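Local coordinates for DnaJ homolog subfamily C member 27-A (Xenopus laevis, PDB 6JMG), which binds GTP and magnesium through a Rab-like GTPase domain joined to a J domain, and may take part in regulating the MEK/ERK pathway, at residues A[77-80]-A[81-85]; A[150-153]-A[154-158]; A[181-184]-A[185-189]; A[201-204]-A[205-209]; A[227-230]-A[231-234]. All coordinates share one frame; numbering follows the deposited sequence.

How the interactions relate
The five contacts are local, each within one continuous run of chain, and together they illustrate how helices begin, turn and end. Interactions 1, 2 and 3 come first along the chain and belong to the GTPase half, around its six-stranded sheet: helix 79-82, the exit from helix 146-154, and the exit from helix 171-187. Interactions 4 and 5 follow at the starts of helices 203-213 and 230-244, the latter inside the J domain. Centres of interactions 2 and 3 lie about 19 Å apart, those of 1 and 4 about 39 Å. None touches another; the shared theme is how a helix is started or ended, in the GTPase half and again in the J-domain half.

Interaction 1: A[77-80]-A[81-85]; sequences FFYE and VRNEF
The ring of Y79 overlaps the side-chain amide of N83, four residues further along the chain. ND2 of N83 stands over one face of the ring, displaced toward the rim and 3.6 Å from Y79 CZ, while OD1 of N83 comes within 3.4 Å of Y79 CE1. Ring and amide planes are perpendicular, so the amide meets the ring with its two polar atoms instead of lying flat on it. The ring reaches this place because Y79 CG is anti to the backbone N (chi1 172°). R82 approaches the same ring differently: its NH2 lies at the edge, near the ring plane, and 3.9 Å from Y79 CB. Beneath the side chains, R82 N donates to F78 O at 3.0 Å, and N83 N reaches Y79 O in a weaker bond. On another side of the short helix, F78 and V81 run side by side, with F78 CD1 4.2 Å from V81 CG2.

Helix 79-82 follows the strand end and loop that probably contribute to GTP binding, the region known as switch II in small GTPases. F78 also rests on A73 of that loop and on I49, its side chain about 7 Å from the bound GTP. R82 is buried, and its polar end is taken up outside the helix: its NH2 forms a salt bridge with E113 of helix 107-117, and its NH1 donates to A73 O. Together these two bonds hold the guanidinium in place and link helix 79-82 both to helix 107-117 and to the loop at A73.

Interaction 2: A[150-153]-A[154-158]; sequences RLWS and ESKGF
R150 and E154 form a salt bridge one helical turn apart, R150 NH1 to E154 OE2 at 2.8 Å. The carboxylate oxygen lies in the guanidinium plane, whereas the nitrogen comes from above the carboxylate plane. The bend of R150 at chi3 (-72°) brings NH1 round to E154; its NH2 is paired with E146. K156 makes the other strong pair: its NZ donates to W152 O at 2.7 Å and sits over the five-membered ring of W152, 3.1 Å from the centroid, in a cation-pi interaction. S155 spends its hydroxyl on L151 O, 2.8 Å from OG and in the carbonyl plane, an oxygen that also receives S155 N.

These bonds gather where helix 146-154 stops in a Schellman motif. F158 N reaches S153 O at 3.1 Å and G157 N reaches E154 O, with G157 as the C-prime residue at positive phi. S153 O takes K156 N as well, from the opposite face of its plane.

Outward from the turn, F158 CD2 packs on W152 CZ3 at 4.0 Å, the ring planes oblique. F158 stacks on F129, while W152 meets F104 edge-to-face.

Interaction 3: A[181-184]-A[185-189]; sequences AIVD and LCDNG
V183 and D187 stand side by side on one face of helix 171-187, pointing the same way, with V183 CG1 3.9 Å from D187 OD2. V183 carries CG1 anti to its own nitrogen (chi1 166°) and CG2 beside that nitrogen, so the CG1 branch is the one that faces the carboxylate. The D187 carboxylate in turn lies close to the carbonyl of V183. That carbonyl is already engaged: D187 N donates to V183 O at 2.9 Å in a fairly straight bond of 165°.

A different face carries I182 and C186. Here C186 SG swings beside its backbone N (chi1 -78°), 4.4 Å from I182 CG2, a loose apolar touch. Both residues face the sheet, I182 meeting I17 and V128 and C186 meeting L15. L185 packs on P193 in a loop, while its CB stays 3.4 Å from A181 O.

The helix is closed by a Schellman motif. G189, with positive phi, is the C-prime residue; its N bonds to C186 O at 3.0 Å, and the nitrogen of the residue after it bonds to L185 O. N188 N reaches D184 O only weakly, at 3.4 Å, where the backbone leaves the regular helix.

D184 gives OD1 to a salt bridge with K61, which probably offsets the charge of this aspartate. The nearby acid D187 is not in contact with it: D184 OD1 and D187 OD2 are 5.1 Å apart.

Interaction 4: A[201-204]-A[205-209]; sequences FTKE and QADSI
Q205 turns back on F201 and T202, and its OE1 accepts from T202 N at 2.9 Å. The donor stands well above the plane of the amide carbonyl, and the bond is bent, with an angle of 132° at the hydrogen. From a CG beside the backbone N (chi1 -85°), the chain runs extended and crosses T202 at about a right angle, CG lying 3.7 Å from T202 CB. OE1 also comes to 3.2 Å from F201 CB, while NE2 reaches weakly to L243 O.

A206 adds a small methyl: its CB is 4.1 Å from F201 CE1, met obliquely, and its N donates weakly to T202 O. D207 is held more firmly through its backbone, N to K203 O at 2.8 Å. Its side chain takes part in two charge pairs, OD2 with K203 NZ at a long 3.3 Å and OD1 with R210, the latter being its stronger partner. S208 N continues the helical pattern to E204 O at 2.9 Å, and its side chain faces L240 and L243 of helix 230-244. I209 packs onto that helix too, and onto helix 254-278.

The arrangement marks the start of helix 203-213. T202 is the N-cap, yet its own side chain makes no capping bond; Q205, three residues on, supplies the return bond to the N-cap nitrogen, which is one half of the reciprocal pattern of a capping box.

Interaction 5: A[227-230]-A[231-234]; sequences GATR and DEVN
E232 folds back over T229, and each atom of its side chain has a neighbour there. CB lies 3.3 Å from T229 OG1, and CG passes close to the same hydroxyl. CD moves on to the methyl, 3.3 Å from T229 CG2, as the two side chains cross at about a right angle. At the tip the oxygens part: OE2 stays near T229 CG2, whereas OE1 accepts a weak, bent bond from T229 N at 2.9 Å and lies 3.3 Å from A228 CB. The chain starts with CG beside the backbone N (chi1 -68°) and is extended beyond it, which gives the carboxylate the length to reach the N-cap nitrogen, T229 N.

T229 answers in kind: its OG1 accepts from E232 N, a capping bond whose modelled length is too short to be read literally. The two residues thus form a capping box, with T229 as the N-cap of helix 230-244, the second helix of the J domain, which leads to the HPD loop typical of that fold. A carboxylate set beside the amino end of a helix would probably be favoured in its charged form.

V233 N donates to T229 O at 3.1 Å, and N234 N to R230 O at 2.9 Å. Inward, V233 CG1 touches A228 CB at 4.0 Å and both V233 and N234 meet L269 of helix 254-278, to which R230 also adds a contact. R230 and N234 run side by side, pointing the same way; N234 OD1 takes its hydrogen bond from R265 NE on that neighbouring helix.

Interaction 1: A[77-80]-A[81-85]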
loop_
_atom_site.group_PDB
_atom_site.type_symbol
_atom_site.label_atom_id
_atom_site.label_comp_id
_atom_site.label_asym_id
_atom_site.label_seq_id
_atom_site.Cartn_x
_atom_site.Cartn_y
_atom_site.Cartn_z
ATOM N N PHE A 77 -13.967 -4.600 17.791
ATOM C CA PHE A 77 -13.697 -5.499 18.910
ATOM C C PHE A 77 -12.549 -6.451 18.597
ATOM O O PHE A 77 -11.831 -6.882 19.505
ATOM C CB PHE A 77 -14.974 -6.278 19.260
ATOM C CG PHE A 77 -14.777 -7.356 20.302
ATOM C CD1 PHE A 77 -14.319 -8.627 19.948
ATOM C CD2 PHE A 77 -15.073 -7.110 21.632
ATOM C CE1 PHE A 77 -14.144 -9.610 20.900
ATOM C CE2 PHE A 77 -14.907 -8.092 22.585
ATOM C CZ PHE A 77 -14.430 -9.341 22.220
ATOM N N PHE A 78 -12.369 -6.804 17.324
ATOM C CA PHE A 78 -11.363 -7.768 16.908
ATOM C C PHE A 78 -10.049 -7.117 16.503
ATOM O O PHE A 78 -9.214 -7.775 15.861
ATOM C CB PHE A 78 -11.909 -8.627 15.772
ATOM C CG PHE A 78 -13.009 -9.548 16.202
ATOM C CD1 PHE A 78 -12.759 -10.570 17.108
ATOM C CD2 PHE A 78 -14.299 -9.383 15.721
ATOM C CE1 PHE A 78 -13.773 -11.407 17.516
ATOM C CE2 PHE A 78 -15.314 -10.225 16.128
ATOM C CZ PHE A 78 -15.053 -11.238 17.022
ATOM N N TYR A 79 -9.830 -5.864 16.909
ATOM C CA TYR A 79 -8.568 -5.187 16.631
ATOM C C TYR A 79 -7.372 -6.039 17.049
ATOM O O TYR A 79 -6.450 -6.280 16.256
ATOM C CB TYR A 79 -8.561 -3.847 17.358
ATOM C CG TYR A 79 -7.250 -3.121 17.311
ATOM C CD1 TYR A 79 -6.740 -2.653 16.106
ATOM C CD2 TYR A 79 -6.529 -2.886 18.470
ATOM C CE1 TYR A 79 -5.540 -1.977 16.054
ATOM C CE2 TYR A 79 -5.330 -2.207 18.433
ATOM C CZ TYR A 79 -4.836 -1.754 17.223
ATOM O OH TYR A 79 -3.634 -1.082 17.186
ATOM N N GLU A 80 -7.385 -6.523 18.298
ATOM C CA GLU A 80 -6.233 -7.244 18.827
ATOM C C GLU A 80 -6.062 -8.602 18.161
ATOM O O GLU A 80 -4.936 -9.108 18.063
ATOM C CB GLU A 80 -6.369 -7.408 20.337
ATOM C CG GLU A 80 -6.142 -6.119 21.115
ATOM C CD GLU A 80 -7.434 -5.347 21.380
ATOM O OE1 GLU A 80 -8.456 -5.620 20.702
ATOM O OE2 GLU A 80 -7.428 -4.474 22.277
ATOM N N VAL A 81 -7.161 -9.209 17.707
ATOM C CA VAL A 81 -7.065 -10.480 16.995
ATOM C C VAL A 81 -6.428 -10.276 15.625
ATOM O O VAL A 81 -5.628 -11.110 15.167
ATOM C CB VAL A 81 -8.446 -11.151 16.896
ATOM C CG1 VAL A 81 -8.396 -12.288 15.900
ATOM C CG2 VAL A 81 -8.913 -11.652 18.273
ATOM N N ARG A 82 -6.772 -9.169 14.946
ATOM C CA ARG A 82 -6.292 -8.954 13.579
ATOM C C ARG A 82 -4.817 -8.582 13.529
ATOM O O ARG A 82 -4.138 -8.920 12.551
ATOM C CB ARG A 82 -7.047 -7.810 12.897
ATOM C CG ARG A 82 -8.509 -7.932 12.751
ATOM C CD ARG A 82 -9.023 -6.759 11.922
ATOM N NE ARG A 82 -8.872 -5.441 12.544
ATOM C CZ ARG A 82 -9.875 -4.726 13.073
ATOM N NH1 ARG A 82 -11.122 -5.193 13.070
ATOM N NH2 ARG A 82 -9.637 -3.532 13.612
ATOM N N ASN A 83 -4.292 -7.930 14.578
ATOM C CA ASN A 83 -2.957 -7.330 14.485
ATOM C C ASN A 83 -1.876 -8.335 14.099
ATOM O O ASN A 83 -0.914 -7.967 13.422
ATOM C CB ASN A 83 -2.576 -6.694 15.817
ATOM C CG ASN A 83 -3.296 -5.402 16.062
ATOM O OD1 ASN A 83 -3.859 -4.809 15.140
ATOM N ND2 ASN A 83 -3.290 -4.951 17.311
ATOM N N GLU A 84 -2.024 -9.611 14.474
ATOM C CA GLU A 84 -0.991 -10.583 14.143
ATOM C C GLU A 84 -0.876 -10.858 12.648
ATOM O O GLU A 84 0.147 -11.409 12.217
ATOM C CB GLU A 84 -1.248 -11.912 14.862
ATOM C CG GLU A 84 -0.438 -12.103 16.146
ATOM C CD GLU A 84 1.054 -12.331 15.907
ATOM O OE1 GLU A 84 1.838 -11.604 16.535
ATOM O OE2 GLU A 84 1.458 -13.235 15.133
ATOM N N PHE A 85 -1.877 -10.512 11.833
ATOM C CA PHE A 85 -1.882 -11.068 10.489
ATOM C C PHE A 85 -1.570 -10.060 9.393
ATOM O O PHE A 85 -1.664 -10.409 8.212
ATOM C CB PHE A 85 -3.209 -11.775 10.229
ATOM C CG PHE A 85 -3.506 -12.843 11.226
ATOM C CD1 PHE A 85 -2.897 -14.091 11.129
ATOM C CD2 PHE A 85 -4.362 -12.595 12.287
ATOM C CE1 PHE A 85 -3.174 -15.073 12.052
ATOM C CE2 PHE A 85 -4.635 -13.570 13.216
ATOM C CZ PHE A 85 -4.039 -14.798 13.117
#

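Interaction 2: A[150-153]-A[154-158]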
loop_
_atom_site.group_PDB
_atom_site.type_symbol
_atom_site.label_atom_id
_atom_site.label_comp_id
_atom_site.label_asym_id
_atom_site.label_seq_id
_atom_site.Cartn_x
_atom_site.Cartn_y
_atom_site.Cartn_z
ATOM N N ARG A 150 -12.590 5.968 -6.765
ATOM C CA ARG A 150 -11.496 5.755 -7.701
ATOM C C ARG A 150 -10.355 6.719 -7.411
ATOM O O ARG A 150 -9.179 6.347 -7.489
ATOM C CB ARG A 150 -11.979 5.893 -9.145
ATOM C CG ARG A 150 -10.942 5.404 -10.134
ATOM C CD ARG A 150 -11.395 5.498 -11.579
ATOM N NE ARG A 150 -12.406 4.508 -11.937
ATOM C CZ ARG A 150 -12.152 3.224 -12.161
ATOM N NH1 ARG A 150 -10.907 2.747 -12.048
ATOM N NH2 ARG A 150 -13.153 2.410 -12.481
ATOM N N LEU A 151 -10.685 7.951 -7.029
ATOM C CA LEU A 151 -9.638 8.925 -6.765
ATOM C C LEU A 151 -8.881 8.583 -5.493
ATOM O O LEU A 151 -7.649 8.667 -5.456
ATOM C CB LEU A 151 -10.232 10.328 -6.641
ATOM C CG LEU A 151 -9.151 11.368 -6.371
ATOM C CD1 LEU A 151 -8.296 11.536 -7.612
ATOM C CD2 LEU A 151 -9.725 12.681 -5.929
ATOM N N TRP A 152 -9.594 8.168 -4.453
ATOM C CA TRP A 152 -8.917 7.810 -3.219
ATOM C C TRP A 152 -8.026 6.606 -3.439
ATOM O O TRP A 152 -6.884 6.574 -2.972
ATOM C CB TRP A 152 -9.951 7.550 -2.136
ATOM C CG TRP A 152 -9.397 7.229 -0.801
ATOM C CD1 TRP A 152 -9.218 8.090 0.226
ATOM C CD2 TRP A 152 -8.996 5.938 -0.322
ATOM N NE1 TRP A 152 -8.712 7.430 1.320
ATOM C CE2 TRP A 152 -8.569 6.104 1.011
ATOM C CE3 TRP A 152 -8.957 4.657 -0.892
ATOM C CZ2 TRP A 152 -8.095 5.042 1.790
ATOM C CZ3 TRP A 152 -8.479 3.601 -0.119
ATOM C CH2 TRP A 152 -8.056 3.803 1.212
ATOM N N SER A 153 -8.515 5.639 -4.210
ATOM C CA SER A 153 -7.762 4.421 -4.478
ATOM C C SER A 153 -6.610 4.684 -5.444
ATOM O O SER A 153 -5.450 4.375 -5.147
ATOM C CB SER A 153 -8.704 3.357 -5.038
ATOM O OG SER A 153 -9.834 3.210 -4.206
ATOM N N GLU A 154 -6.918 5.205 -6.634
ATOM C CA GLU A 154 -5.895 5.283 -7.667
ATOM C C GLU A 154 -4.786 6.257 -7.285
ATOM O O GLU A 154 -3.625 6.036 -7.647
ATOM C CB GLU A 154 -6.529 5.654 -9.007
ATOM C CG GLU A 154 -7.365 4.523 -9.609
ATOM C CD GLU A 154 -7.816 4.785 -11.045
ATOM O OE1 GLU A 154 -7.623 5.919 -11.547
ATOM O OE2 GLU A 154 -8.366 3.849 -11.672
ATOM N N SER A 155 -5.112 7.314 -6.534
ATOM C CA SER A 155 -4.087 8.241 -6.065
ATOM C C SER A 155 -3.076 7.575 -5.136
ATOM O O SER A 155 -2.008 8.147 -4.893
ATOM C CB SER A 155 -4.715 9.449 -5.358
ATOM O OG SER A 155 -5.226 9.088 -4.083
ATOM N N LYS A 156 -3.392 6.412 -4.577
ATOM C CA LYS A 156 -2.472 5.737 -3.671
ATOM C C LYS A 156 -1.766 4.581 -4.347
ATOM O O LYS A 156 -1.049 3.836 -3.685
ATOM C CB LYS A 156 -3.206 5.261 -2.408
ATOM C CG LYS A 156 -3.686 6.427 -1.532
ATOM C CD LYS A 156 -4.433 5.954 -0.313
ATOM C CE LYS A 156 -5.359 7.017 0.300
ATOM N NZ LYS A 156 -6.124 7.812 -0.694
ATOM N N GLY A 157 -1.958 4.406 -5.648
ATOM C CA GLY A 157 -1.407 3.242 -6.314
ATOM C C GLY A 157 -2.241 1.985 -6.193
ATOM O O GLY A 157 -1.754 0.903 -6.531
ATOM N N PHE A 158 -3.478 2.091 -5.726
ATOM C CA PHE A 158 -4.348 0.939 -5.552
ATOM C C PHE A 158 -5.155 0.668 -6.827
ATOM O O PHE A 158 -5.361 1.545 -7.665
ATOM C CB PHE A 158 -5.315 1.178 -4.394
ATOM C CG PHE A 158 -4.648 1.460 -3.070
ATOM C CD1 PHE A 158 -3.318 1.127 -2.847
ATOM C CD2 PHE A 158 -5.375 2.056 -2.032
ATOM C CE1 PHE A 158 -2.718 1.368 -1.602
ATOM C CE2 PHE A 158 -4.787 2.315 -0.785
ATOM C CZ PHE A 158 -3.459 1.974 -0.572
#

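Interaction 3: A[181-184]-A[185-189]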
loop_
_atom_site.group_PDB
_atom_site.type_symbol
_atom_site.label_atom_id
_atom_site.label_comp_id
_atom_site.label_asym_id
_atom_site.label_seq_id
_atom_site.Cartn_x
_atom_site.Cartn_y
_atom_site.Cartn_z
ATOM N N ALA A 181 -1.402 -8.290 -10.820
ATOM C CA ALA A 181 -0.494 -7.352 -10.179
ATOM C C ALA A 181 0.392 -8.070 -9.157
ATOM O O ALA A 181 1.575 -7.747 -9.012
ATOM C CB ALA A 181 -1.285 -6.204 -9.539
ATOM N N ILE A 182 -0.152 -9.073 -8.466
ATOM C CA ILE A 182 0.634 -9.774 -7.457
ATOM C C ILE A 182 1.686 -10.657 -8.123
ATOM O O ILE A 182 2.818 -10.761 -7.640
ATOM C CB ILE A 182 -0.280 -10.577 -6.513
ATOM C CG1 ILE A 182 -1.122 -9.635 -5.644
ATOM C CG2 ILE A 182 0.544 -11.461 -5.594
ATOM C CD1 ILE A 182 -2.198 -10.348 -4.797
ATOM N N VAL A 183 1.337 -11.314 -9.232
ATOM C CA VAL A 183 2.342 -12.052 -9.997
ATOM C C VAL A 183 3.427 -11.103 -10.495
ATOM O O VAL A 183 4.621 -11.419 -10.430
ATOM C CB VAL A 183 1.686 -12.832 -11.155
ATOM C CG1 VAL A 183 2.738 -13.320 -12.133
ATOM C CG2 VAL A 183 0.898 -14.023 -10.615
ATOM N N ASP A 184 3.032 -9.933 -11.013
ATOM C CA ASP A 184 4.017 -8.947 -11.446
ATOM C C ASP A 184 4.893 -8.510 -10.280
ATOM O O ASP A 184 6.099 -8.295 -10.441
ATOM C CB ASP A 184 3.333 -7.726 -12.075
ATOM C CG ASP A 184 2.654 -8.038 -13.399
ATOM O OD1 ASP A 184 2.959 -9.087 -14.019
ATOM O OD2 ASP A 184 1.811 -7.219 -13.829
ATOM N N LEU A 185 4.305 -8.375 -9.092
ATOM C CA LEU A 185 5.091 -8.016 -7.918
ATOM C C LEU A 185 6.054 -9.138 -7.537
ATOM O O LEU A 185 7.185 -8.882 -7.113
ATOM C CB LEU A 185 4.158 -7.683 -6.755
ATOM C CG LEU A 185 4.815 -7.340 -5.411
ATOM C CD1 LEU A 185 4.989 -5.818 -5.272
ATOM C CD2 LEU A 185 4.031 -7.920 -4.220
ATOM N N CYS A 186 5.634 -10.394 -7.700
ATOM C CA CYS A 186 6.493 -11.508 -7.318
ATOM C C CYS A 186 7.630 -11.697 -8.308
ATOM O O CYS A 186 8.764 -11.978 -7.911
ATOM C CB CYS A 186 5.672 -12.793 -7.216
ATOM S SG CYS A 186 4.716 -12.927 -5.709
ATOM N N ASP A 187 7.351 -11.526 -9.600
ATOM C CA ASP A 187 8.405 -11.631 -10.597
ATOM C C ASP A 187 9.470 -10.554 -10.420
ATOM O O ASP A 187 10.569 -10.689 -10.970
ATOM C CB ASP A 187 7.799 -11.559 -11.997
ATOM C CG ASP A 187 6.970 -12.786 -12.342
ATOM O OD1 ASP A 187 6.880 -13.714 -11.507
ATOM O OD2 ASP A 187 6.415 -12.820 -13.463
ATOM N N ASN A 188 9.163 -9.493 -9.669
ATOM C CA ASN A 188 10.098 -8.423 -9.353
ATOM C C ASN A 188 10.626 -8.534 -7.922
ATOM O O ASN A 188 10.895 -7.521 -7.265
ATOM C CB ASN A 188 9.432 -7.068 -9.608
ATOM C CG ASN A 188 10.419 -5.912 -9.621
ATOM O OD1 ASN A 188 11.634 -6.110 -9.757
ATOM N ND2 ASN A 188 9.899 -4.688 -9.477
ATOM N N GLY A 189 10.751 -9.754 -7.414
ATOM C CA GLY A 189 11.314 -9.977 -6.094
ATOM C C GLY A 189 10.470 -9.499 -4.935
ATOM O O GLY A 189 10.978 -9.370 -3.818
#

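Interaction 4: A[201-204]-A[205-209]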
loop_
_atom_site.group_PDB
_atom_site.type_symbol
_atom_site.label_atom_id
_atom_site.label_comp_id
_atom_site.label_asym_id
_atom_site.label_seq_id
_atom_site.Cartn_x
_atom_site.Cartn_y
_atom_site.Cartn_z
ATOM N N PHE A 201 7.734 11.535 -14.008
ATOM C CA PHE A 201 8.271 11.838 -12.697
ATOM C C PHE A 201 7.602 13.100 -12.191
ATOM O O PHE A 201 7.208 13.958 -12.974
ATOM C CB PHE A 201 9.796 11.990 -12.744
ATOM C CG PHE A 201 10.276 12.854 -13.865
ATOM C CD1 PHE A 201 10.248 14.237 -13.748
ATOM C CD2 PHE A 201 10.741 12.286 -15.044
ATOM C CE1 PHE A 201 10.675 15.033 -14.788
ATOM C CE2 PHE A 201 11.177 13.074 -16.088
ATOM C CZ PHE A 201 11.142 14.448 -15.964
ATOM N N THR A 202 7.454 13.174 -10.877
ATOM C CA THR A 202 6.965 14.364 -10.197
ATOM C C THR A 202 7.732 15.618 -10.602
ATOM O O THR A 202 8.876 15.564 -11.064
ATOM C CB THR A 202 7.053 14.151 -8.689
ATOM O OG1 THR A 202 6.462 12.882 -8.386
ATOM C CG2 THR A 202 6.252 15.215 -7.963
ATOM N N LYS A 203 7.049 16.757 -10.461
ATOM C CA LYS A 203 7.701 18.059 -10.507
ATOM C C LYS A 203 8.609 18.297 -9.301
ATOM O O LYS A 203 9.715 18.833 -9.456
ATOM C CB LYS A 203 6.646 19.163 -10.575
ATOM C CG LYS A 203 7.237 20.550 -10.769
ATOM C CD LYS A 203 6.589 21.603 -9.877
ATOM C CE LYS A 203 7.026 23.008 -10.292
ATOM N NZ LYS A 203 7.127 23.930 -9.130
ATOM N N GLU A 204 8.148 17.964 -8.084
ATOM C CA GLU A 204 9.010 18.186 -6.925
ATOM C C GLU A 204 10.238 17.301 -7.008
ATOM O O GLU A 204 11.319 17.692 -6.544
ATOM C CB GLU A 204 8.258 17.979 -5.601
ATOM C CG GLU A 204 7.702 16.597 -5.339
ATOM C CD GLU A 204 7.566 16.248 -3.851
ATOM O OE1 GLU A 204 8.057 17.021 -2.993
ATOM O OE2 GLU A 204 6.967 15.185 -3.554
ATOM N N GLN A 205 10.096 16.127 -7.633
ATOM C CA GLN A 205 11.258 15.299 -7.940
ATOM C C GLN A 205 12.254 16.064 -8.805
ATOM O O GLN A 205 13.446 16.161 -8.473
ATOM C CB GLN A 205 10.813 14.006 -8.631
ATOM C CG GLN A 205 10.411 12.893 -7.647
ATOM C CD GLN A 205 9.840 11.651 -8.329
ATOM O OE1 GLN A 205 9.555 11.655 -9.524
ATOM N NE2 GLN A 205 9.694 10.575 -7.568
ATOM N N ALA A 206 11.764 16.685 -9.878
ATOM C CA ALA A 206 12.650 17.405 -10.791
ATOM C C ALA A 206 13.269 18.632 -10.129
ATOM O O ALA A 206 14.430 18.971 -10.391
ATOM C CB ALA A 206 11.873 17.793 -12.039
ATOM N N ASP A 207 12.506 19.325 -9.288
ATOM C CA ASP A 207 13.068 20.467 -8.577
ATOM C C ASP A 207 14.136 20.014 -7.600
ATOM O O ASP A 207 15.180 20.665 -7.472
ATOM C CB ASP A 207 11.972 21.251 -7.853
ATOM C CG ASP A 207 11.076 22.029 -8.808
ATOM O OD1 ASP A 207 11.457 22.196 -9.993
ATOM O OD2 ASP A 207 9.987 22.462 -8.365
ATOM N N SER A 208 13.909 18.880 -6.922
ATOM C CA SER A 208 14.855 18.480 -5.891
ATOM C C SER A 208 16.169 18.044 -6.506
ATOM O O SER A 208 17.245 18.418 -6.020
ATOM C CB SER A 208 14.276 17.332 -5.051
ATOM O OG SER A 208 13.589 17.792 -3.886
ATOM N N ILE A 209 16.099 17.354 -7.647
ATOM C CA ILE A 209 17.314 16.955 -8.345
ATOM C C ILE A 209 18.108 18.175 -8.796
ATOM O O ILE A 209 19.339 18.209 -8.685
ATOM C CB ILE A 209 16.975 16.027 -9.517
ATOM C CG1 ILE A 209 16.264 14.778 -8.976
ATOM C CG2 ILE A 209 18.258 15.662 -10.262
ATOM C CD1 ILE A 209 15.841 13.788 -10.051
#

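Interaction 5: A[227-230]-A[231-234]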
loop_
_atom_site.group_PDB
_atom_site.type_symbol
_atom_site.label_atom_id
_atom_site.label_comp_id
_atom_site.label_asym_id
_atom_site.label_seq_id
_atom_site.Cartn_x
_atom_site.Cartn_y
_atom_site.Cartn_z
ATOM N N GLY A 227 23.940 22.352 13.426
ATOM C CA GLY A 227 23.448 22.143 14.769
ATOM C C GLY A 227 22.179 21.330 14.836
ATOM O O GLY A 227 21.390 21.500 15.773
ATOM N N ALA A 228 21.968 20.429 13.883
ATOM C CA ALA A 228 20.760 19.625 13.794
ATOM C C ALA A 228 21.026 18.290 14.479
ATOM O O ALA A 228 22.120 17.739 14.357
ATOM C CB ALA A 228 20.360 19.418 12.334
ATOM N N THR A 229 20.062 17.815 15.270
ATOM C CA THR A 229 20.093 16.439 15.765
ATOM C C THR A 229 20.452 15.452 14.659
ATOM O O THR A 229 20.100 15.632 13.490
ATOM C CB THR A 229 18.752 16.017 16.377
ATOM O OG1 THR A 229 17.913 15.467 15.352
ATOM C CG2 THR A 229 18.061 17.178 17.033
ATOM N N ARG A 230 21.149 14.384 15.053
ATOM C CA ARG A 230 21.172 13.167 14.244
ATOM C C ARG A 230 19.767 12.749 13.828
ATOM O O ARG A 230 19.557 12.289 12.700
ATOM C CB ARG A 230 21.864 12.024 15.004
ATOM C CG ARG A 230 21.323 10.624 14.676
ATOM C CD ARG A 230 22.395 9.522 14.747
ATOM N NE ARG A 230 23.073 9.493 16.043
ATOM C CZ ARG A 230 22.677 8.760 17.083
ATOM N NH1 ARG A 230 21.603 7.980 16.984
ATOM N NH2 ARG A 230 23.356 8.806 18.224
ATOM N N ASP A 231 18.783 12.909 14.713
ATOM C CA ASP A 231 17.447 12.456 14.346
ATOM C C ASP A 231 16.837 13.358 13.281
ATOM O O ASP A 231 16.032 12.894 12.462
ATOM C CB ASP A 231 16.545 12.386 15.577
ATOM C CG ASP A 231 15.293 11.554 15.333
ATOM O OD1 ASP A 231 15.355 10.581 14.545
ATOM O OD2 ASP A 231 14.237 11.889 15.911
ATOM N N GLU A 232 17.231 14.632 13.247
ATOM C CA GLU A 232 16.713 15.508 12.205
ATOM C C GLU A 232 17.371 15.243 10.861
ATOM O O GLU A 232 16.686 15.250 9.833
ATOM C CB GLU A 232 16.885 16.972 12.596
ATOM C CG GLU A 232 16.010 17.356 13.746
ATOM C CD GLU A 232 16.530 18.553 14.480
ATOM O OE1 GLU A 232 17.635 19.030 14.141
ATOM O OE2 GLU A 232 15.845 18.994 15.422
ATOM N N VAL A 233 18.683 14.981 10.834
ATOM C CA VAL A 233 19.273 14.706 9.532
ATOM C C VAL A 233 18.809 13.342 9.044
ATOM O O VAL A 233 18.597 13.144 7.839
ATOM C CB VAL A 233 20.811 14.809 9.557
ATOM C CG1 VAL A 233 21.282 16.029 10.332
ATOM C CG2 VAL A 233 21.364 13.621 10.118
ATOM N N ASN A 234 18.549 12.412 9.963
ATOM C CA ASN A 234 17.927 11.153 9.562
ATOM C C ASN A 234 16.588 11.396 8.900
ATOM O O ASN A 234 16.292 10.810 7.860
ATOM C CB ASN A 234 17.763 10.220 10.751
ATOM C CG ASN A 234 19.014 9.442 11.030
ATOM O OD1 ASN A 234 19.923 9.374 10.186
ATOM N ND2 ASN A 234 19.093 8.873 12.221
#